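Local coordinates for protein 336aa long hypothetical dTDP-glucose 4,6-dehydratase (Pyrococcus horikoshii, PDB 2HUN) that binds NAD in a Rossmann fold and probably acts as a dTDP-glucose 4,6-dehydratase, at residues A[159-163]-A[174-178]; A[138-142]-A[238-242]; A[120-124]-A[230-236]. One frame throughout, in Å; residues are numbered along the deposited sequence.

How the interactions relate
Following the chain from the N terminus, the first of the contacting segments is 120-124, at the start of strand 121-127; it meets the end of helix 220-233 and the turn behind it in interaction 3, closing a loop of 105 residues. Segment 138-142, in the loop after that strand, meets strand 239-242 across 95 intervening residues in interaction 2. Interaction 1, a short closure between helix 150-168 and strand 172-182, is nested inside both of these longer loops, which themselves cross because their segments alternate. All three reach one sheet, where strand 172-182 lies between 121-127 and 239-242. Ser174 meets Arg121, and Tyr240 OH bonds to Glu235 N, joining the contacts directly.

Interaction 1 (A[159-163]-A[174-178]); sequences DMLVL and SITRC. With NAD (nicotinamide-adenine-dinucleotide), chain C.
A buried helix-on-sheet contact, part apolar and part salt bridge, joins helix 150-168 to the strand that follows it, 172-182, the two short segments running nearly antiparallel at 156° with their axes 9.2 Å apart. Ile175 supplies the apolar half. Its CD1 lies 3.8 Å from Leu163 CD2, the two side chains crossing at about a right angle, whereas Val162 CG1 meets Ile175 CG1 tip to tip at 3.8 Å. Further along the strand, Arg177 stretches back to the helix with its chain extended from CG to NE, and grips Asp159 side-on: NE and NH2 each donate to Asp159 OD2 at 2.9 Å. That oxygen lies in the guanidinium plane, and the carboxylate is turned 26° from it. Asp159 CG stands anti to its own carbonyl carbon (chi1 -73°), which directs the carboxylate at the strand. Ser126 bonds to the other oxygen, OD1, and Tyr131 to Arg177 NH1, so each charged group has a second polar partner. Met160 and Leu163 also pack on Leu145 of the second subunit. Next to Arg177, Cys178 SG lies 3.4 Å from C5N of the NAD nicotinamide ring. Strand 121-127, helix 150-168 and the parallel neighbouring strand 172-182 form a beta-alpha-beta crossover of the NAD-binding Rossmann fold.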
loop_
_atom_site.group_PDB
_atom_site.type_symbol
_atom_site.label_atom_id
_atom_site.label_comp_id
_atom_site.label_asym_id
_atom_site.label_seq_id
_atom_site.Cartn_x
_atom_site.Cartn_y
_atom_site.Cartn_z
ATOM N N ASP A 159 0.325 3.369 -4.156
ATOM C CA ASP A 159 -0.559 2.768 -5.161
ATOM C C ASP A 159 -1.939 2.505 -4.542
ATOM O O ASP A 159 -2.974 2.800 -5.144
ATOM C CB ASP A 159 0.003 1.431 -5.672
ATOM C CG ASP A 159 1.194 1.601 -6.595
ATOM O OD1 ASP A 159 1.648 2.746 -6.775
ATOM O OD2 ASP A 159 1.677 0.583 -7.143
ATOM N N MET A 160 -1.950 1.938 -3.340
ATOM C CA MET A 160 -3.201 1.619 -2.662
ATOM C C MET A 160 -4.078 2.854 -2.438
ATOM O O MET A 160 -5.305 2.789 -2.615
ATOM C CB MET A 160 -2.925 0.911 -1.320
ATOM C CG MET A 160 -2.240 -0.448 -1.450
ATOM S SD MET A 160 -3.062 -1.570 -2.624
ATOM C CE MET A 160 -2.176 -1.265 -4.102
ATOM N N LEU A 161 -3.463 3.973 -2.051
ATOM C CA LEU A 161 -4.230 5.198 -1.823
ATOM C C LEU A 161 -4.869 5.642 -3.131
ATOM O O LEU A 161 -6.036 6.025 -3.159
ATOM C CB LEU A 161 -3.337 6.322 -1.281
ATOM C CG LEU A 161 -2.624 6.055 0.048
ATOM C CD1 LEU A 161 -1.846 7.299 0.468
ATOM C CD2 LEU A 161 -3.636 5.677 1.110
ATOM N N VAL A 162 -4.109 5.579 -4.219
ATOM C CA VAL A 162 -4.647 5.975 -5.513
ATOM C C VAL A 162 -5.863 5.136 -5.897
ATOM O O VAL A 162 -6.859 5.671 -6.373
ATOM C CB VAL A 162 -3.584 5.870 -6.626
ATOM C CG1 VAL A 162 -4.219 6.127 -7.980
ATOM C CG2 VAL A 162 -2.486 6.887 -6.377
ATOM N N LEU A 163 -5.785 3.825 -5.694
ATOM C CA LEU A 163 -6.900 2.945 -6.028
ATOM C C LEU A 163 -8.131 3.319 -5.199
ATOM O O LEU A 163 -9.239 3.417 -5.722
ATOM C CB LEU A 163 -6.516 1.486 -5.767
ATOM C CG LEU A 163 -5.439 0.886 -6.688
ATOM C CD1 LEU A 163 -5.084 -0.527 -6.238
ATOM C CD2 LEU A 163 -5.942 0.873 -8.115
ATOM N N SER A 174 -5.196 6.388 -13.407
ATOM C CA SER A 174 -4.615 5.085 -13.721
ATOM C C SER A 174 -3.239 5.029 -13.062
ATOM O O SER A 174 -2.682 6.060 -12.688
ATOM C CB SER A 174 -4.453 4.886 -15.228
ATOM O OG SER A 174 -5.704 4.814 -15.881
ATOM N N ILE A 175 -2.705 3.820 -12.921
ATOM C CA ILE A 175 -1.396 3.606 -12.320
ATOM C C ILE A 175 -0.528 2.850 -13.319
ATOM O O ILE A 175 -1.009 1.950 -14.009
ATOM C CB ILE A 175 -1.495 2.737 -11.038
ATOM C CG1 ILE A 175 -2.274 3.473 -9.946
ATOM C CG2 ILE A 175 -0.100 2.364 -10.547
ATOM C CD1 ILE A 175 -2.627 2.580 -8.761
ATOM N N THR A 176 0.745 3.227 -13.409
ATOM C CA THR A 176 1.671 2.523 -14.288
ATOM C C THR A 176 2.797 1.919 -13.441
ATOM O O THR A 176 3.181 2.480 -12.407
ATOM C CB THR A 176 2.297 3.465 -15.348
ATOM O OG1 THR A 176 2.969 4.551 -14.696
ATOM C CG2 THR A 176 1.219 4.026 -16.266
ATOM N N ARG A 177 3.306 0.771 -13.873
ATOM C CA ARG A 177 4.408 0.105 -13.185
ATOM C C ARG A 177 5.371 -0.376 -14.263
ATOM O O ARG A 177 5.016 -1.202 -15.112
ATOM C CB ARG A 177 3.898 -1.081 -12.344
ATOM C CG ARG A 177 3.169 -0.672 -11.064
ATOM C CD ARG A 177 2.483 -1.858 -10.407
ATOM N NE ARG A 177 1.779 -1.500 -9.175
ATOM C CZ ARG A 177 0.831 -2.261 -8.628
ATOM N NH1 ARG A 177 0.489 -3.403 -9.215
ATOM N NH2 ARG A 177 0.233 -1.890 -7.503
ATOM N N CYS A 178 6.592 0.145 -14.230
ATOM C CA CYS A 178 7.586 -0.206 -15.233
ATOM C C CYS A 178 8.860 -0.799 -14.650
ATOM O O CYS A 178 9.162 -0.639 -13.465
ATOM C CB CYS A 178 7.959 1.039 -16.037
ATOM S SG CYS A 178 8.829 2.253 -15.022
HETATM P PA NAD C . 14.881 10.481 -10.072
HETATM O O1A NAD C . 15.431 10.177 -8.741
HETATM O O2A NAD C . 15.808 10.700 -11.218
HETATM O O5B NAD C . 13.994 11.809 -9.924
HETATM C C5B NAD C . 12.932 11.951 -8.969
HETATM C C4B NAD C . 12.490 13.413 -9.120
HETATM O O4B NAD C . 11.378 13.692 -8.248
HETATM C C3B NAD C . 13.632 14.391 -8.721
HETATM O O3B NAD C . 13.753 15.442 -9.694
HETATM C C2B NAD C . 13.220 14.848 -7.310
HETATM O O2B NAD C . 13.705 16.122 -6.887
HETATM C C1B NAD C . 11.694 14.782 -7.388
HETATM N N9A NAD C . 11.030 14.568 -6.083
HETATM C C8A NAD C . 11.252 13.593 -5.181
HETATM N N7A NAD C . 10.439 13.763 -4.140
HETATM C C5A NAD C . 9.691 14.841 -4.360
HETATM C C6A NAD C . 8.670 15.519 -3.638
HETATM N N6A NAD C . 8.238 15.127 -2.447
HETATM N N1A NAD C . 8.109 16.670 -4.241
HETATM C C2A NAD C . 8.557 17.106 -5.497
HETATM N N3A NAD C . 9.520 16.468 -6.175
HETATM C C4A NAD C . 10.067 15.360 -5.611
HETATM O O3 NAD C . 14.067 9.171 -10.454
HETATM P PN NAD C . 13.246 8.654 -11.705
HETATM O O1N NAD C . 13.979 7.404 -12.059
HETATM O O2N NAD C . 13.178 9.661 -12.783
HETATM O O5D NAD C . 11.824 8.180 -11.098
HETATM C C5D NAD C . 10.557 8.675 -11.541
HETATM C C4D NAD C . 9.447 7.702 -11.069
HETATM O O4D NAD C . 9.505 6.468 -11.804
HETATM C C3D NAD C . 9.549 7.369 -9.575
HETATM O O3D NAD C . 8.215 7.409 -9.006
HETATM C C2D NAD C . 10.144 5.932 -9.566
HETATM O O2D NAD C . 9.697 5.224 -8.406
HETATM C C1D NAD C . 9.611 5.372 -10.875
HETATM N N1N NAD C . 10.437 4.309 -11.484
HETATM C C2N NAD C . 11.747 4.559 -12.013
HETATM C C3N NAD C . 12.462 3.494 -12.588
HETATM C C7N NAD C . 13.873 3.693 -13.187
HETATM O O7N NAD C . 14.380 2.768 -13.834
HETATM N N7N NAD C . 14.502 4.849 -13.013
HETATM C C4N NAD C . 11.893 2.196 -12.636
HETATM C C5N NAD C . 10.605 1.969 -12.109
HETATM C C6N NAD C . 9.866 3.015 -11.532
#

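Interaction 2 (A[138-142]-A[238-242]); sequences SFTEN and EIYNI
Glu141 reaches from the loop onto strand 239-242, where its OE2 accepts a hydrogen bond from the backbone N of Asn241 at 2.9 Å through the anti lone pair, with an N-H...O angle of 159°. The carboxylate also stacks on the Asn241 amide, their planes 21° apart, while Glu141 CG rests 3.9 Å from Ile239 CG2. A bend at chi2 of Glu141 (83°) lets CG pack by Ile239 while the carboxylate still arrives at Asn241. One water donates to both Glu141 OE2 and Asn241 O, each at 2.8 Å, giving that carboxylate oxygen two donors. An alanine here is likely to leave Asn241 N without its acceptor, the water without one of its two anchors and a gap beside Ile239. In the next shell, Tyr131 OH bonds to Asn241 OD1 and the backbone O of Asp284 takes Asn241 ND2, fixing the amide against which the carboxylate lies. On the loop side, Thr140 OG1 accepts from Asn142 N at 3.0 Å, an ST turn that shapes the backbone around Glu141. Glu141 thus pins the connection between strand 121-127 and helix 150-168 to strand 239-242, which in the Rossmann-fold sheet pairs in parallel with 172-182 on the side away from 121-127.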
loop_
_atom_site.group_PDB
_atom_site.type_symbol
_atom_site.label_atom_id
_atom_site.label_comp_id
_atom_site.label_asym_id
_atom_site.label_seq_id
_atom_site.Cartn_x
_atom_site.Cartn_y
_atom_site.Cartn_z
ATOM N N SER A 138 6.062 -14.201 -14.534
ATOM C CA SER A 138 5.947 -12.752 -14.426
ATOM C C SER A 138 4.662 -12.361 -13.714
ATOM O O SER A 138 3.644 -13.034 -13.854
ATOM C CB SER A 138 5.954 -12.112 -15.819
ATOM O OG SER A 138 7.158 -12.384 -16.514
ATOM N N PHE A 139 4.719 -11.261 -12.967
ATOM C CA PHE A 139 3.577 -10.754 -12.216
ATOM C C PHE A 139 2.593 -9.971 -13.081
ATOM O O PHE A 139 2.993 -9.173 -13.940
ATOM C CB PHE A 139 4.058 -9.834 -11.081
ATOM C CG PHE A 139 4.759 -10.553 -9.957
ATOM C CD1 PHE A 139 4.056 -11.409 -9.117
ATOM C CD2 PHE A 139 6.118 -10.350 -9.720
ATOM C CE1 PHE A 139 4.693 -12.053 -8.058
ATOM C CE2 PHE A 139 6.766 -10.992 -8.659
ATOM C CZ PHE A 139 6.052 -11.843 -7.828
ATOM N N THR A 140 1.301 -10.196 -12.857
ATOM C CA THR A 140 0.292 -9.455 -13.596
ATOM C C THR A 140 -0.243 -8.434 -12.603
ATOM O O THR A 140 0.043 -8.513 -11.405
ATOM C CB THR A 140 -0.885 -10.325 -14.058
ATOM O OG1 THR A 140 -1.756 -10.560 -12.952
ATOM C CG2 THR A 140 -0.394 -11.660 -14.615
ATOM N N GLU A 141 -1.012 -7.478 -13.103
ATOM C CA GLU A 141 -1.584 -6.439 -12.255
ATOM C C GLU A 141 -2.589 -7.027 -11.263
ATOM O O GLU A 141 -3.047 -6.332 -10.357
ATOM C CB GLU A 141 -2.262 -5.361 -13.120
ATOM C CG GLU A 141 -1.335 -4.678 -14.126
ATOM C CD GLU A 141 -1.148 -5.464 -15.421
ATOM O OE1 GLU A 141 -1.609 -6.617 -15.516
ATOM O OE2 GLU A 141 -0.526 -4.924 -16.354
ATOM N N ASN A 142 -2.933 -8.306 -11.419
ATOM C CA ASN A 142 -3.876 -8.925 -10.478
ATOM C C ASN A 142 -3.197 -9.697 -9.345
ATOM O O ASN A 142 -3.873 -10.289 -8.507
ATOM C CB ASN A 142 -4.851 -9.856 -11.217
ATOM C CG ASN A 142 -5.831 -9.091 -12.088
ATOM O OD1 ASN A 142 -6.270 -8.000 -11.727
ATOM N ND2 ASN A 142 -6.189 -9.665 -13.233
ATOM N N GLU A 238 -7.571 1.453 -13.294
ATOM C CA GLU A 238 -6.746 0.367 -13.828
ATOM C C GLU A 238 -5.238 0.556 -13.668
ATOM O O GLU A 238 -4.716 1.665 -13.780
ATOM C CB GLU A 238 -7.029 0.156 -15.319
ATOM C CG GLU A 238 -8.443 -0.270 -15.679
ATOM C CD GLU A 238 -8.814 -1.632 -15.118
ATOM O OE1 GLU A 238 -7.899 -2.399 -14.753
ATOM O OE2 GLU A 238 -10.023 -1.943 -15.056
ATOM N N ILE A 239 -4.543 -0.550 -13.414
ATOM C CA ILE A 239 -3.097 -0.535 -13.290
ATOM C C ILE A 239 -2.539 -1.105 -14.597
ATOM O O ILE A 239 -3.099 -2.057 -15.163
ATOM C CB ILE A 239 -2.613 -1.402 -12.105
ATOM C CG1 ILE A 239 -3.187 -0.860 -10.791
ATOM C CG2 ILE A 239 -1.081 -1.406 -12.048
ATOM C CD1 ILE A 239 -2.719 -1.622 -9.563
ATOM N N TYR A 240 -1.448 -0.515 -15.079
ATOM C CA TYR A 240 -0.825 -0.954 -16.317
ATOM C C TYR A 240 0.667 -1.250 -16.144
ATOM O O TYR A 240 1.460 -0.342 -15.891
ATOM C CB TYR A 240 -0.994 0.122 -17.406
ATOM C CG TYR A 240 -2.416 0.339 -17.875
ATOM C CD1 TYR A 240 -3.000 -0.504 -18.825
ATOM C CD2 TYR A 240 -3.180 1.392 -17.366
ATOM C CE1 TYR A 240 -4.317 -0.298 -19.260
ATOM C CE2 TYR A 240 -4.486 1.603 -17.789
ATOM C CZ TYR A 240 -5.049 0.761 -18.734
ATOM O OH TYR A 240 -6.332 0.994 -19.156
ATOM N N ASN A 241 1.044 -2.521 -16.273
ATOM C CA ASN A 241 2.448 -2.910 -16.168
ATOM C C ASN A 241 3.086 -2.488 -17.483
ATOM O O ASN A 241 2.449 -2.558 -18.530
ATOM C CB ASN A 241 2.625 -4.433 -16.047
ATOM C CG ASN A 241 2.406 -4.962 -14.642
ATOM O OD1 ASN A 241 2.464 -4.225 -13.648
ATOM N ND2 ASN A 241 2.181 -6.267 -14.551
ATOM N N ILE A 242 4.348 -2.078 -17.431
ATOM C CA ILE A 242 5.075 -1.669 -18.632
ATOM C C ILE A 242 6.445 -2.341 -18.604
ATOM O O ILE A 242 7.255 -2.071 -17.714
ATOM C CB ILE A 242 5.280 -0.137 -18.681
ATOM C CG1 ILE A 242 3.931 0.582 -18.557
ATOM C CG2 ILE A 242 5.960 0.247 -19.987
ATOM C CD1 ILE A 242 4.046 2.103 -18.435
HETATM O O HOH W 1 0.333 -4.376 -19.010
#

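Interaction 3 (A[120-124]-A[230-236]); sequences VRFVH and VLLKGES
Arg121 points its guanidinium edge at the last turn of helix 220-233 and uses two nitrogens on two successive backbone carbonyls. NH2 donates to Val230 O at 2.7 Å with an angle of 164° at the hydrogen, and that oxygen lies close to the guanidinium plane; NE donates to Leu231 O at 3.0 Å, here with the oxygen tilted out of the plane. Neither carbonyl is met squarely: NH2 sits above the plane of the Val230 carbonyl, 37° out of it, and NE is tilted from that of Leu231. Val230 O keeps its helical donor, Gly234 N at 2.7 Å, which arrives from the opposite face. Gly234 O, from the turn after the helix, lies over one face of the guanidinium, close to NH2 but too poorly angled for a hydrogen bond. With CG anti to the backbone N and a bend at chi2 (56°), the Arg121 chain runs alongside Leu231 and brings the guanidinium edge to the carbonyls; Arg121 CG comes within 3.5 Å of Leu231 CD1. Beside it Val123 crosses Leu231 at about a right angle, with Val123 CG2 4.0 Å from Leu231 CD1, and the same methyl lies 4.2 Å from Val230 CG1. A beta carbon at Gly234 would probably crowd Arg121 NH2 and Val230 O, consistent with a glycine at this position. Ser174 OG, on strand 172-182, takes a further bond from Arg121 NH2 and also bonds to Glu235 O, which connects arginine, turn and adjacent strand. The amide four residues beyond Leu231, Glu235 N, bonds to Tyr240 OH instead, so Arg121 NE at Leu231 O is consistent with side-chain capping of the helix C-terminus; it fastens helix 220-233 to strand 121-127 in the parallel part of the central Rossmann-fold sheet.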
loop_
_atom_site.group_PDB
_atom_site.type_symbol
_atom_site.label_atom_id
_atom_site.label_comp_id
_atom_site.label_asym_id
_atom_site.label_seq_id
_atom_site.Cartn_x
_atom_site.Cartn_y
_atom_site.Cartn_z
ATOM N N VAL A 120 -9.731 15.991 -13.429
ATOM C CA VAL A 120 -8.385 15.995 -13.998
ATOM C C VAL A 120 -7.924 14.562 -14.285
ATOM O O VAL A 120 -8.223 13.645 -13.522
ATOM C CB VAL A 120 -7.371 16.674 -13.034
ATOM C CG1 VAL A 120 -7.064 15.761 -11.860
ATOM C CG2 VAL A 120 -6.100 17.043 -13.782
ATOM N N ARG A 121 -7.215 14.370 -15.393
ATOM C CA ARG A 121 -6.711 13.046 -15.750
ATOM C C ARG A 121 -5.413 12.827 -14.978
ATOM O O ARG A 121 -4.451 13.567 -15.157
ATOM C CB ARG A 121 -6.462 12.963 -17.257
ATOM C CG ARG A 121 -5.804 11.664 -17.727
ATOM C CD ARG A 121 -6.596 10.429 -17.320
ATOM N NE ARG A 121 -5.940 9.209 -17.783
ATOM C CZ ARG A 121 -6.097 8.012 -17.227
ATOM N NH1 ARG A 121 -6.894 7.866 -16.178
ATOM N NH2 ARG A 121 -5.458 6.959 -17.723
ATOM N N PHE A 122 -5.391 11.804 -14.131
ATOM C CA PHE A 122 -4.232 11.515 -13.292
ATOM C C PHE A 122 -3.535 10.181 -13.575
ATOM O O PHE A 122 -4.175 9.137 -13.621
ATOM C CB PHE A 122 -4.685 11.563 -11.829
ATOM C CG PHE A 122 -3.624 11.192 -10.835
ATOM C CD1 PHE A 122 -2.439 11.916 -10.740
ATOM C CD2 PHE A 122 -3.844 10.155 -9.943
ATOM C CE1 PHE A 122 -1.492 11.607 -9.758
ATOM C CE2 PHE A 122 -2.914 9.840 -8.966
ATOM C CZ PHE A 122 -1.733 10.566 -8.869
ATOM N N VAL A 123 -2.221 10.233 -13.775
ATOM C CA VAL A 123 -1.432 9.031 -14.005
ATOM C C VAL A 123 -0.390 8.936 -12.894
ATOM O O VAL A 123 0.455 9.816 -12.750
ATOM C CB VAL A 123 -0.705 9.057 -15.365
ATOM C CG1 VAL A 123 0.279 7.894 -15.443
ATOM C CG2 VAL A 123 -1.720 8.962 -16.506
ATOM N N HIS A 124 -0.476 7.869 -12.107
ATOM C CA HIS A 124 0.439 7.609 -10.992
ATOM C C HIS A 124 1.515 6.645 -11.488
ATOM O O HIS A 124 1.206 5.508 -11.873
ATOM C CB HIS A 124 -0.346 6.969 -9.837
ATOM C CG HIS A 124 0.476 6.658 -8.625
ATOM N ND1 HIS A 124 0.971 7.634 -7.789
ATOM C CD2 HIS A 124 0.846 5.476 -8.082
ATOM C CE1 HIS A 124 1.605 7.067 -6.779
ATOM N NE2 HIS A 124 1.543 5.756 -6.933
ATOM N N VAL A 230 -1.196 5.741 -21.806
ATOM C CA VAL A 230 -2.021 5.527 -20.625
ATOM C C VAL A 230 -2.757 6.827 -20.280
ATOM O O VAL A 230 -3.923 6.803 -19.911
ATOM C CB VAL A 230 -1.159 5.078 -19.406
ATOM C CG1 VAL A 230 -1.994 5.108 -18.126
ATOM C CG2 VAL A 230 -0.629 3.668 -19.634
ATOM N N LEU A 231 -2.067 7.956 -20.412
ATOM C CA LEU A 231 -2.661 9.263 -20.123
ATOM C C LEU A 231 -3.881 9.532 -21.006
ATOM O O LEU A 231 -4.951 9.871 -20.512
ATOM C CB LEU A 231 -1.631 10.374 -20.355
ATOM C CG LEU A 231 -2.138 11.819 -20.237
ATOM C CD1 LEU A 231 -2.462 12.142 -18.789
ATOM C CD2 LEU A 231 -1.079 12.784 -20.779
ATOM N N LEU A 232 -3.711 9.365 -22.313
ATOM C CA LEU A 232 -4.783 9.627 -23.268
ATOM C C LEU A 232 -5.813 8.512 -23.462
ATOM O O LEU A 232 -6.953 8.790 -23.807
ATOM C CB LEU A 232 -4.189 9.978 -24.640
ATOM C CG LEU A 232 -3.199 11.143 -24.755
ATOM C CD1 LEU A 232 -2.609 11.153 -26.158
ATOM C CD2 LEU A 232 -3.896 12.464 -24.445
ATOM N N LYS A 233 -5.430 7.257 -23.251
ATOM C CA LYS A 233 -6.372 6.162 -23.469
ATOM C C LYS A 233 -6.587 5.184 -22.317
ATOM O O LYS A 233 -7.476 4.334 -22.390
ATOM C CB LYS A 233 -5.953 5.381 -24.712
ATOM C CG LYS A 233 -5.820 6.237 -25.959
ATOM C CD LYS A 233 -5.192 5.418 -27.063
ATOM C CE LYS A 233 -4.753 6.249 -28.251
ATOM N NZ LYS A 233 -4.034 5.387 -29.243
ATOM N N GLY A 234 -5.784 5.299 -21.261
ATOM C CA GLY A 234 -5.925 4.403 -20.126
ATOM C C GLY A 234 -7.241 4.562 -19.384
ATOM O O GLY A 234 -7.757 5.673 -19.240
ATOM N N GLU A 235 -7.780 3.451 -18.891
ATOM C CA GLU A 235 -9.048 3.472 -18.172
ATOM C C GLU A 235 -8.826 3.743 -16.690
ATOM O O GLU A 235 -7.849 3.280 -16.106
ATOM C CB GLU A 235 -9.769 2.140 -18.367
ATOM C CG GLU A 235 -9.752 1.674 -19.814
ATOM C CD GLU A 235 -10.450 0.344 -20.016
ATOM O OE1 GLU A 235 -10.186 -0.603 -19.240
ATOM O OE2 GLU A 235 -11.259 0.244 -20.963
ATOM N N SER A 236 -9.741 4.495 -16.087
ATOM C CA SER A 236 -9.638 4.835 -14.677
ATOM C C SER A 236 -9.755 3.583 -13.816
ATOM O O SER A 236 -10.413 2.624 -14.205
ATOM C CB SER A 236 -10.737 5.831 -14.298
ATOM O OG SER A 236 -10.575 6.292 -12.969
#